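Sulfur oxidation protein soxB (Thermus thermophilus, PDB 2WDD) is a dimanganese thiosulfohydrolase of the sulfur oxidation (Sox) pathway, which hydrolyses a sulfur-sulfur bond to release sulfate from a cysteine S-thiosulfonate. Local coordinates at residues D358-P363 with H420-T425; Q414-D419 with E532-V537. All blocks are in the same frame, centred on the assembly; numbering follows the deposited sequence. Where two conformers were deposited one is given.

Interaction 1: residues D358-P363 with H420-T425; sequences DHLFTP and HLYAYT. With TBU (tertiary-butyl alcohol), chain D.
H359 and Y422 reach each other through different first torsions: the imidazole of H359 swings out with CG opposite its own backbone N (chi1 170°), whereas the phenol of Y422 has CG opposite its carbonyl carbon (chi1 -65°). The two side chains cross at about a right angle and end in one hydrogen bond, 2.7 Å from H359 NE2 to Y422 OH, in which either atom could be the donor. It is only slightly bent, and the hydroxyl lies at the edge of the imidazole, near its plane. The rings meet rim to rim, neither over the other's face, with planes 46° apart. Next to this polar link runs an apolar one. L360 presents its CD2 branch to the same ring, in plane at the edge, 3.8 Å from both CE2 and CD2 of Y422, so the tyrosine receives an imidazole at its tip and a methyl along its flank. A phenylalanine in place of Y422 would probably keep the leucine contact but leave H359 NE2 without its mate and the imidazole freer to turn. Y422 also lines the tertiary-butyl alcohol pocket with L141 and Y527, its OH 3.7 Å from the alcohol O. Around this pair, W418 meets both rings, Y527 of helix 526-537 packs edge-to-face with Y422, and helix 138-143 adds L142 against L360 and L141 against Y422. The contact thus joins the C-terminal end of helix 357-361 to helix 418-425, close to where L421 touches strand 415-416.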
loop_
_atom_site.group_PDB
_atom_site.type_symbol
_atom_site.label_atom_id
_atom_site.label_comp_id
_atom_site.label_asym_id
_atom_site.label_seq_id
_atom_site.Cartn_x
_atom_site.Cartn_y
_atom_site.Cartn_z
ATOM N N ASP A 358 25.806 -5.419 -6.606
ATOM C CA ASP A 358 26.716 -4.921 -5.578
ATOM C C ASP A 358 26.073 -3.752 -4.843
ATOM O O ASP A 358 26.090 -3.677 -3.612
ATOM C CB ASP A 358 28.021 -4.449 -6.223
ATOM C CG ASP A 358 27.818 -3.258 -7.145
ATOM O OD1 ASP A 358 26.810 -3.238 -7.887
ATOM O OD2 ASP A 358 28.656 -2.332 -7.113
ATOM N N HIS A 359 25.520 -2.830 -5.623
ATOM C CA HIS A 359 24.874 -1.646 -5.080
ATOM C C HIS A 359 23.651 -2.034 -4.262
ATOM O O HIS A 359 23.500 -1.621 -3.116
ATOM C CB HIS A 359 24.444 -0.709 -6.211
ATOM C CG HIS A 359 23.565 0.416 -5.764
ATOM N ND1 HIS A 359 24.016 1.434 -4.951
ATOM C CD2 HIS A 359 22.263 0.689 -6.023
ATOM C CE1 HIS A 359 23.028 2.282 -4.724
ATOM N NE2 HIS A 359 21.954 1.853 -5.362
ATOM N N LEU A 360 22.778 -2.826 -4.870
ATOM C CA LEU A 360 21.529 -3.217 -4.232
ATOM C C LEU A 360 21.609 -4.081 -2.980
ATOM O O LEU A 360 20.798 -3.910 -2.070
ATOM C CB LEU A 360 20.612 -3.903 -5.244
ATOM C CG LEU A 360 19.987 -3.034 -6.337
ATOM C CD1 LEU A 360 19.200 -3.892 -7.308
ATOM C CD2 LEU A 360 19.095 -1.953 -5.735
ATOM N N PHE A 361 22.527 -5.047 -2.959
ATOM C CA PHE A 361 22.562 -6.030 -1.879
ATOM C C PHE A 361 23.689 -6.076 -0.854
ATOM O O PHE A 361 23.617 -6.848 0.104
ATOM C CB PHE A 361 22.260 -7.422 -2.432
ATOM C CG PHE A 361 21.096 -7.443 -3.383
ATOM C CD1 PHE A 361 19.800 -7.279 -2.914
ATOM C CD2 PHE A 361 21.303 -7.542 -4.750
ATOM C CE1 PHE A 361 18.727 -7.263 -3.791
ATOM C CE2 PHE A 361 20.234 -7.521 -5.629
ATOM C CZ PHE A 361 18.946 -7.379 -5.149
ATOM N N THR A 362 24.710 -5.244 -1.010
ATOM C CA THR A 362 25.773 -5.227 -0.013
ATOM C C THR A 362 25.206 -4.626 1.270
ATOM O O THR A 362 24.449 -3.656 1.231
ATOM C CB THR A 362 27.010 -4.457 -0.500
ATOM O OG1 THR A 362 27.444 -5.000 -1.752
ATOM C CG2 THR A 362 28.144 -4.574 0.519
ATOM N N PRO A 363 25.559 -5.202 2.425
ATOM C CA PRO A 363 24.997 -4.612 3.645
ATOM C C PRO A 363 25.510 -3.202 3.897
ATOM O O PRO A 363 26.704 -2.919 3.729
ATOM C CB PRO A 363 25.496 -5.547 4.756
ATOM C CG PRO A 363 25.841 -6.820 4.069
ATOM C CD PRO A 363 26.324 -6.428 2.705
ATOM N N HIS A 420 16.522 -2.265 0.316
ATOM C CA HIS A 420 15.582 -1.920 1.384
ATOM C C HIS A 420 15.351 -0.411 1.408
ATOM O O HIS A 420 14.226 0.050 1.589
ATOM C CB HIS A 420 16.100 -2.351 2.759
ATOM C CG HIS A 420 16.233 -3.833 2.933
ATOM N ND1 HIS A 420 17.374 -4.409 3.448
ATOM C CD2 HIS A 420 15.353 -4.846 2.740
ATOM C CE1 HIS A 420 17.201 -5.714 3.548
ATOM N NE2 HIS A 420 15.988 -6.009 3.113
ATOM N N LEU A 421 16.422 0.371 1.281
ATOM C CA LEU A 421 16.252 1.820 1.313
ATOM C C LEU A 421 15.279 2.249 0.213
ATOM O O LEU A 421 14.446 3.129 0.427
ATOM C CB LEU A 421 17.588 2.546 1.143
ATOM C CG LEU A 421 18.632 2.357 2.243
ATOM C CD1 LEU A 421 19.799 3.336 2.015
ATOM C CD2 LEU A 421 18.007 2.541 3.613
ATOM N N TYR A 422 15.388 1.644 -0.968
ATOM C CA TYR A 422 14.481 1.982 -2.064
ATOM C C TYR A 422 13.065 1.471 -1.780
ATOM O O TYR A 422 12.087 2.131 -2.125
ATOM C CB TYR A 422 14.981 1.423 -3.392
ATOM C CG TYR A 422 16.298 2.006 -3.882
ATOM C CD1 TYR A 422 16.538 3.372 -3.849
ATOM C CD2 TYR A 422 17.289 1.173 -4.398
ATOM C CE1 TYR A 422 17.753 3.896 -4.289
ATOM C CE2 TYR A 422 18.500 1.689 -4.850
ATOM C CZ TYR A 422 18.718 3.045 -4.794
ATOM O OH TYR A 422 19.915 3.554 -5.245
ATOM N N ALA A 423 12.949 0.331 -1.104
ATOM C CA ALA A 423 11.624 -0.173 -0.720
ATOM C C ALA A 423 10.926 0.775 0.266
ATOM O O ALA A 423 9.703 0.881 0.279
ATOM C CB ALA A 423 11.734 -1.556 -0.101
ATOM N N TYR A 424 11.712 1.435 1.112
ATOM C CA TYR A 424 11.169 2.346 2.106
ATOM C C TYR A 424 11.034 3.784 1.625
ATOM O O TYR A 424 10.186 4.533 2.124
ATOM C CB TYR A 424 12.110 2.396 3.310
ATOM C CG TYR A 424 12.022 1.241 4.277
ATOM C CD1 TYR A 424 10.842 0.974 4.972
ATOM C CD2 TYR A 424 13.177 0.542 4.641
ATOM C CE1 TYR A 424 10.802 -0.022 5.960
ATOM C CE2 TYR A 424 13.155 -0.447 5.625
ATOM C CZ TYR A 424 11.962 -0.738 6.271
ATOM O OH TYR A 424 11.950 -1.714 7.251
ATOM N N THR A 425 11.959 4.220 0.766
ATOM C CA THR A 425 12.023 5.632 0.401
ATOM C C THR A 425 12.155 5.899 -1.090
ATOM O O THR A 425 12.556 7.005 -1.493
ATOM C CB THR A 425 13.185 6.348 1.147
ATOM O OG1 THR A 425 14.446 5.829 0.696
ATOM C CG2 THR A 425 13.076 6.183 2.665
HETATM O O TBU D . 18.094 5.558 -7.777
HETATM C C TBU D . 18.589 6.009 -9.038
HETATM C C1 TBU D . 20.100 5.906 -9.082
HETATM C C2 TBU D . 17.988 5.137 -10.139
HETATM C C3 TBU D . 18.202 7.476 -9.240
#

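Interaction 2: residues Q414-D419 with E532-V537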
loop_
_atom_site.group_PDB
_atom_site.type_symbol
_atom_site.label_atom_id
_atom_site.label_comp_id
_atom_site.label_asym_id
_atom_site.label_seq_id
_atom_site.Cartn_x
_atom_site.Cartn_y
_atom_site.Cartn_z
ATOM N N GLN A 414 19.263 -8.685 10.795
ATOM C CA GLN A 414 19.279 -8.589 9.342
ATOM C C GLN A 414 19.998 -7.338 8.844
ATOM O O GLN A 414 19.907 -6.275 9.454
ATOM C CB GLN A 414 17.849 -8.659 8.773
ATOM C CG GLN A 414 17.799 -8.613 7.254
ATOM C CD GLN A 414 16.393 -8.755 6.675
ATOM O OE1 GLN A 414 15.391 -8.660 7.388
ATOM N NE2 GLN A 414 16.320 -8.963 5.368
ATOM N N ALA A 415 20.726 -7.476 7.743
ATOM C CA ALA A 415 21.432 -6.347 7.161
ATOM C C ALA A 415 20.476 -5.492 6.336
ATOM O O ALA A 415 19.640 -6.020 5.591
ATOM C CB ALA A 415 22.588 -6.841 6.282
ATOM N N ILE A 416 20.608 -4.175 6.478
ATOM C CA ILE A 416 19.850 -3.208 5.686
ATOM C C ILE A 416 20.652 -2.969 4.410
ATOM O O ILE A 416 21.852 -2.685 4.470
ATOM C CB ILE A 416 19.661 -1.877 6.432
ATOM C CG1 ILE A 416 18.981 -2.094 7.783
ATOM C CG2 ILE A 416 18.880 -0.879 5.566
ATOM C CD1 ILE A 416 19.065 -0.893 8.711
ATOM N N THR A 417 19.982 -3.054 3.267
ATOM C CA THR A 417 20.634 -2.882 1.971
ATOM C C THR A 417 20.030 -1.719 1.207
ATOM O O THR A 417 19.000 -1.160 1.607
ATOM C CB THR A 417 20.488 -4.155 1.128
ATOM O OG1 THR A 417 19.112 -4.297 0.744
ATOM C CG2 THR A 417 20.927 -5.385 1.919
ATOM N N TRP A 418 20.666 -1.353 0.100
ATOM C CA TRP A 418 20.130 -0.287 -0.732
ATOM C C TRP A 418 18.741 -0.687 -1.226
ATOM O O TRP A 418 17.847 0.153 -1.324
ATOM C CB TRP A 418 21.049 -0.004 -1.919
ATOM C CG TRP A 418 21.976 1.138 -1.677
ATOM C CD1 TRP A 418 23.312 1.070 -1.399
ATOM C CD2 TRP A 418 21.636 2.523 -1.706
ATOM N NE1 TRP A 418 23.821 2.335 -1.240
ATOM C CE2 TRP A 418 22.816 3.249 -1.433
ATOM C CE3 TRP A 418 20.447 3.224 -1.924
ATOM C CZ2 TRP A 418 22.840 4.642 -1.384
ATOM C CZ3 TRP A 418 20.473 4.602 -1.896
ATOM C CH2 TRP A 418 21.664 5.300 -1.625
ATOM N N ASP A 419 18.558 -1.964 -1.537
ATOM C CA ASP A 419 17.248 -2.420 -2.011
ATOM C C ASP A 419 16.178 -2.116 -0.963
ATOM O O ASP A 419 15.079 -1.690 -1.309
ATOM C CB ASP A 419 17.257 -3.894 -2.418
ATOM C CG ASP A 419 16.145 -4.231 -3.417
ATOM O OD1 ASP A 419 15.975 -3.478 -4.398
ATOM O OD2 ASP A 419 15.385 -5.194 -3.172
ATOM N N GLU A 532 24.409 7.373 4.017
ATOM C CA GLU A 532 25.538 8.032 4.672
ATOM C C GLU A 532 25.574 7.694 6.160
ATOM O O GLU A 532 26.626 7.371 6.720
ATOM C CB GLU A 532 25.430 9.549 4.497
ATOM C CG GLU A 532 26.156 10.079 3.282
ATOM C CD GLU A 532 26.020 11.579 3.130
ATOM O OE1 GLU A 532 25.698 12.261 4.124
ATOM O OE2 GLU A 532 26.227 12.075 2.010
ATOM N N TYR A 533 24.418 7.780 6.808
ATOM C CA TYR A 533 24.313 7.493 8.227
ATOM C C TYR A 533 24.612 6.022 8.511
ATOM O O TYR A 533 25.435 5.699 9.364
ATOM C CB TYR A 533 22.902 7.819 8.712
ATOM C CG TYR A 533 22.627 7.406 10.140
ATOM C CD1 TYR A 533 23.249 8.047 11.201
ATOM C CD2 TYR A 533 21.756 6.361 10.422
ATOM C CE1 TYR A 533 22.969 7.687 12.522
ATOM C CE2 TYR A 533 21.477 5.995 11.729
ATOM C CZ TYR A 533 22.094 6.648 12.771
ATOM O OH TYR A 533 21.808 6.275 14.069
ATOM N N LEU A 534 23.918 5.131 7.809
ATOM C CA LEU A 534 24.082 3.698 8.028
ATOM C C LEU A 534 25.508 3.194 7.809
ATOM O O LEU A 534 26.014 2.409 8.616
ATOM C CB LEU A 534 23.097 2.901 7.166
ATOM C CG LEU A 534 21.616 3.131 7.492
ATOM C CD1 LEU A 534 20.740 2.400 6.470
ATOM C CD2 LEU A 534 21.290 2.654 8.903
ATOM N N ARG A 535 26.142 3.618 6.714
ATOM C CA ARG A 535 27.519 3.195 6.427
ATOM C C ARG A 535 28.404 3.573 7.607
ATOM O O ARG A 535 29.236 2.788 8.042
ATOM C CB ARG A 535 28.074 3.909 5.187
ATOM C CG ARG A 535 27.368 3.624 3.881
ATOM C CD ARG A 535 27.896 4.567 2.791
ATOM N NE ARG A 535 27.311 4.283 1.485
ATOM C CZ ARG A 535 26.779 5.199 0.685
ATOM N NH1 ARG A 535 26.767 6.472 1.052
ATOM N NH2 ARG A 535 26.264 4.845 -0.484
ATOM N N SER A 536 28.215 4.784 8.111
ATOM C CA SER A 536 29.007 5.275 9.219
ATOM C C SER A 536 28.793 4.508 10.527
ATOM O O SER A 536 29.754 4.042 11.157
ATOM C CB SER A 536 28.732 6.761 9.450
ATOM O OG SER A 536 29.457 7.238 10.581
ATOM N N VAL A 537 27.538 4.390 10.956
ATOM C CA VAL A 537 27.239 3.740 12.230
ATOM C C VAL A 537 27.424 2.225 12.286
ATOM O O VAL A 537 27.690 1.674 13.353
ATOM C CB VAL A 537 25.895 4.189 12.812
ATOM C CG1 VAL A 537 25.862 5.697 12.949
ATOM C CG2 VAL A 537 24.752 3.699 11.941
HETATM O O HOH W 1 26.874 2.089 -0.918
#
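R535 reaches W418 as a long arm whose only close touch on the indole is at its tip. Its CB leads to a CG set opposite the carbonyl carbon (chi1 -63°), and the chain then runs extended through CD to NE, which lies 3.3 Å from a water. At the guanidinium, NH2 comes within 3.5 Å of W418 CZ2; it lies at the indole edge, in its plane, and so not over the ring face, and the two planes are 52° apart. NH2 also donates to the water, 2.9 Å away, and W418 NE1 gives its own N-H to the same water at 3.1 Å. The water thus accepts from both side chains and bridges them. The segment carrying W418 turns from strand 415-416 into helix 418-425, with T417 at the N-cap and its side chain capping a backbone N farther on; that strand pairs antiparallel with strand 365-367. On the strand side the contact is wholly apolar: I416 CG2 meets L534 CD1 at 3.9 Å, while I416 CD1 is 4.2 Å from L534 CD2. These branched chains cross at about a right angle, and L421 of helix 418-425 packs against both I416 and L534.

In the fold
Helix 418-425 and the turn leading into it serve both interactions, whose centres lie about 8 Å apart. Interaction 1 takes up the body of that helix and faces helix 357-361; interaction 2 uses its first turn and the preceding strand, facing helix 526-537. Both are largely buried, yet interaction 2 runs out to the surface at an exposed arginine. Their polar chemistry differs: in 358-363 with 420-425 the polar groups bond directly, whereas in 414-419 with 532-537 a water mediates between them. W418 belongs to both neighbourhoods, and a probable backbone bond from D419 N to L360 O (3.0 Å) joins segment 414-419 to segment 358-363.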